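Local coordinates for B-cell lymphoma 3-encoded protein (Homo sapiens, PDB 1K1A), which activates NF-kappa-B target genes in the nucleus, holds p50 back in the cytoplasm, joins p50 or p52 homodimers in complexes, and is represented here by its ankyrin repeat domain, at residues 127-132 against 163-168. Numbering follows the deposited sequence.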
ATOM      1  N   GLU A 127       0.422  -8.919  -0.710  1.00 23.48           N
ATOM      2  CA  GLU A 127      -0.202  -9.677  -1.796  1.00 25.16           C
ATOM      3  C   GLU A 127      -1.702  -9.862  -1.608  1.00 25.36           C
ATOM      4  O   GLU A 127      -2.296 -10.800  -2.146  1.00 26.12           O
ATOM      5  CB  GLU A 127       0.487 -11.023  -1.982  1.00 26.10           C
ATOM      6  CG  GLU A 127       1.981 -10.898  -2.210  1.00 27.81           C
ATOM      7  CD  GLU A 127       2.687 -12.220  -2.108  1.00 29.67           C
ATOM      8  OE1 GLU A 127       2.186 -13.098  -1.372  1.00 32.69           O
ATOM      9  OE2 GLU A 127       3.737 -12.379  -2.757  1.00 30.73           O
ATOM     10  N   CYS A 128      -2.315  -8.966  -0.844  1.00 25.25           N
ATOM     11  CA  CYS A 128      -3.758  -8.993  -0.660  1.00 24.31           C
ATOM     12  C   CYS A 128      -4.414  -8.382  -1.889  1.00 23.83           C
ATOM     13  O   CYS A 128      -4.319  -7.176  -2.129  1.00 23.90           O
ATOM     14  CB  CYS A 128      -4.153  -8.230   0.602  1.00 24.80           C
ATOM     15  SG  CYS A 128      -5.936  -8.169   0.904  1.00 24.40           S
ATOM     16  N   GLN A 129      -5.074  -9.220  -2.679  1.00 22.71           N
ATOM     17  CA  GLN A 129      -5.675  -8.769  -3.917  1.00 22.04           C
ATOM     18  C   GLN A 129      -6.791  -7.757  -3.689  1.00 20.97           C
ATOM     19  O   GLN A 129      -6.994  -6.855  -4.501  1.00 20.16           O
ATOM     20  CB  GLN A 129      -6.182  -9.965  -4.721  1.00 22.50           C
ATOM     21  CG  GLN A 129      -5.063 -10.964  -5.053  1.00 24.74           C
ATOM     22  CD  GLN A 129      -5.573 -12.274  -5.598  1.00 26.12           C
ATOM     23  OE1 GLN A 129      -6.660 -12.336  -6.169  1.00 27.35           O
ATOM     24  NE2 GLN A 129      -4.783 -13.328  -5.438  1.00 26.57           N
ATOM     25  N   GLU A 130      -7.495  -7.901  -2.571  1.00 19.85           N
ATOM     26  CA  GLU A 130      -8.652  -7.052  -2.281  1.00 19.43           C
ATOM     27  C   GLU A 130      -8.276  -5.591  -1.994  1.00 18.37           C
ATOM     28  O   GLU A 130      -8.936  -4.667  -2.474  1.00 18.25           O
ATOM     29  CB  GLU A 130      -9.464  -7.636  -1.123  1.00 19.66           C
ATOM     30  CG  GLU A 130     -10.153  -8.959  -1.438  1.00 21.61           C
ATOM     31  CD  GLU A 130      -9.183 -10.122  -1.601  1.00 25.14           C
ATOM     32  OE1 GLU A 130      -8.191 -10.203  -0.847  1.00 27.11           O
ATOM     33  OE2 GLU A 130      -9.415 -10.963  -2.491  1.00 27.97           O
ATOM     34  N   THR A 131      -7.222  -5.389  -1.213  1.00 17.09           N
ATOM     35  CA  THR A 131      -6.766  -4.035  -0.899  1.00 15.84           C
ATOM     36  C   THR A 131      -6.099  -3.388  -2.110  1.00 15.15           C
ATOM     37  O   THR A 131      -6.301  -2.206  -2.375  1.00 14.13           O
ATOM     38  CB  THR A 131      -5.823  -4.030   0.319  1.00 15.92           C
ATOM     39  OG1 THR A 131      -4.740  -4.937   0.088  1.00 16.03           O
ATOM     40  CG2 THR A 131      -6.524  -4.610   1.538  1.00 16.45           C
ATOM     41  N   VAL A 132      -5.319  -4.165  -2.864  1.00 14.23           N
ATOM     42  CA  VAL A 132      -4.699  -3.629  -4.064  1.00 13.94           C
ATOM     43  C   VAL A 132      -5.774  -3.126  -5.018  1.00 14.28           C
ATOM     44  O   VAL A 132      -5.725  -1.987  -5.477  1.00 13.56           O
ATOM     45  CB  VAL A 132      -3.771  -4.673  -4.768  1.00 13.63           C
ATOM     46  CG1 VAL A 132      -3.296  -4.162  -6.113  1.00 13.79           C
ATOM     47  CG2 VAL A 132      -2.581  -5.000  -3.870  1.00 13.01           C
ATOM     48  N   LEU A 163       2.979 -14.163  -9.033  1.00 17.13           N
ATOM     49  CA  LEU A 163       2.306 -14.124 -10.322  1.00 16.84           C
ATOM     50  C   LEU A 163       0.920 -13.467 -10.223  1.00 16.39           C
ATOM     51  O   LEU A 163       0.485 -12.789 -11.142  1.00 15.81           O
ATOM     52  CB  LEU A 163       2.181 -15.533 -10.899  1.00 16.44           C
ATOM     53  CG  LEU A 163       1.542 -15.629 -12.281  1.00 16.67           C
ATOM     54  CD1 LEU A 163       2.314 -14.790 -13.303  1.00 15.92           C
ATOM     55  CD2 LEU A 163       1.463 -17.083 -12.725  1.00 18.01           C
ATOM     56  N   SER A 164       0.225 -13.687  -9.114  1.00 16.11           N
ATOM     57  CA  SER A 164      -1.076 -13.052  -8.921  1.00 16.65           C
ATOM     58  C   SER A 164      -0.958 -11.519  -8.963  1.00 15.96           C
ATOM     59  O   SER A 164      -1.690 -10.855  -9.702  1.00 16.26           O
ATOM     60  CB  SER A 164      -1.716 -13.513  -7.604  1.00 16.60           C
ATOM     61  OG  SER A 164      -2.055 -14.892  -7.675  1.00 19.43           O
ATOM     62  N   MET A 165      -0.043 -10.960  -8.176  1.00 15.91           N
ATOM     63  CA  MET A 165       0.121  -9.496  -8.136  1.00 15.41           C
ATOM     64  C   MET A 165       0.588  -8.938  -9.480  1.00 14.99           C
ATOM     65  O   MET A 165       0.158  -7.863  -9.898  1.00 14.52           O
ATOM     66  CB  MET A 165       1.093  -9.070  -7.030  1.00 15.64           C
ATOM     67  CG  MET A 165       0.543  -9.170  -5.621  1.00 16.62           C
ATOM     68  SD  MET A 165      -0.964  -8.169  -5.352  1.00 16.78           S
ATOM     69  CE  MET A 165      -2.183  -9.399  -5.420  1.00 18.75           C
ATOM     70  N   VAL A 166       1.481  -9.665 -10.140  1.00 14.18           N
ATOM     71  CA  VAL A 166       1.961  -9.267 -11.451  1.00 13.86           C
ATOM     72  C   VAL A 166       0.801  -9.215 -12.428  1.00 13.49           C
ATOM     73  O   VAL A 166       0.627  -8.233 -13.135  1.00 12.96           O
ATOM     74  CB  VAL A 166       3.082 -10.211 -11.971  1.00 14.28           C
ATOM     75  CG1 VAL A 166       3.334  -9.978 -13.454  1.00 13.62           C
ATOM     76  CG2 VAL A 166       4.386  -9.993 -11.156  1.00 14.36           C
ATOM     77  N   GLN A 167      -0.027 -10.255 -12.433  1.00 13.36           N
ATOM     78  CA  GLN A 167      -1.189 -10.274 -13.313  1.00 12.91           C
ATOM     79  C   GLN A 167      -2.194  -9.163 -12.975  1.00 12.79           C
ATOM     80  O   GLN A 167      -2.722  -8.499 -13.864  1.00 11.79           O
ATOM     81  CB  GLN A 167      -1.852 -11.660 -13.302  1.00 13.75           C
ATOM     82  CG  GLN A 167      -1.014 -12.728 -14.037  1.00 14.84           C
ATOM     83  CD  GLN A 167      -1.656 -14.115 -14.057  1.00 18.07           C
ATOM     84  OE1 GLN A 167      -2.590 -14.393 -13.301  1.00 17.11           O
ATOM     85  NE2 GLN A 167      -1.135 -14.997 -14.917  1.00 18.58           N
ATOM     86  N   LEU A 168      -2.421  -8.942 -11.686  1.00 12.48           N
ATOM     87  CA  LEU A 168      -3.369  -7.926 -11.232  1.00 12.12           C
ATOM     88  C   LEU A 168      -2.925  -6.517 -11.623  1.00 11.89           C
ATOM     89  O   LEU A 168      -3.727  -5.719 -12.102  1.00 11.40           O
ATOM     90  CB  LEU A 168      -3.583  -8.034  -9.713  1.00 11.71           C
ATOM     91  CG  LEU A 168      -4.665  -7.134  -9.104  1.00 12.85           C
ATOM     92  CD1 LEU A 168      -5.999  -7.293  -9.854  1.00 13.66           C
ATOM     93  CD2 LEU A 168      -4.840  -7.421  -7.614  1.00 14.94           C
TER
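Met-165 reaches across to Glu-127, Gln-129 and Val-132, and its 85 Å² of buried surface is the largest share of any residue here. The bend at chi2 (-59°) puts SD 3.9 Å from CG2 of Val-132, and a second at chi3 (102°) turns the methyl CE to within 3.6 Å of the carbonyl O of Glu-127. CE also lies 3.3 Å from CG of Gln-129, short for two carbons, so packing here is tight and perhaps slightly strained. Beside it, CD2 of Leu-168 lies 3.9 Å from CG1 of Val-132 and 3.8 Å from O of Gln-129, the valine and leucine side chains running past each other in opposite senses. Ala-157 also touches Met-165, and Leu-120 and Val-124 touch Val-132. An alanine in place of Met-165 would probably leave a gap facing Val-132, CG of Gln-129 and O of Glu-127. The exposed side is looser: NE2 of Gln-129 approaches Ser-164 no closer than 3.8 Å, at CB, indicating van der Waals contact. Glu-127 ends helix 119-126 in a Schellman motif (phi 61°), and Cys-128 occupies the N-cap position of the next helix. Such packing between second helices of consecutive repeats, ANK 4 and ANK 5, is characteristic of the ankyrin-repeat stack.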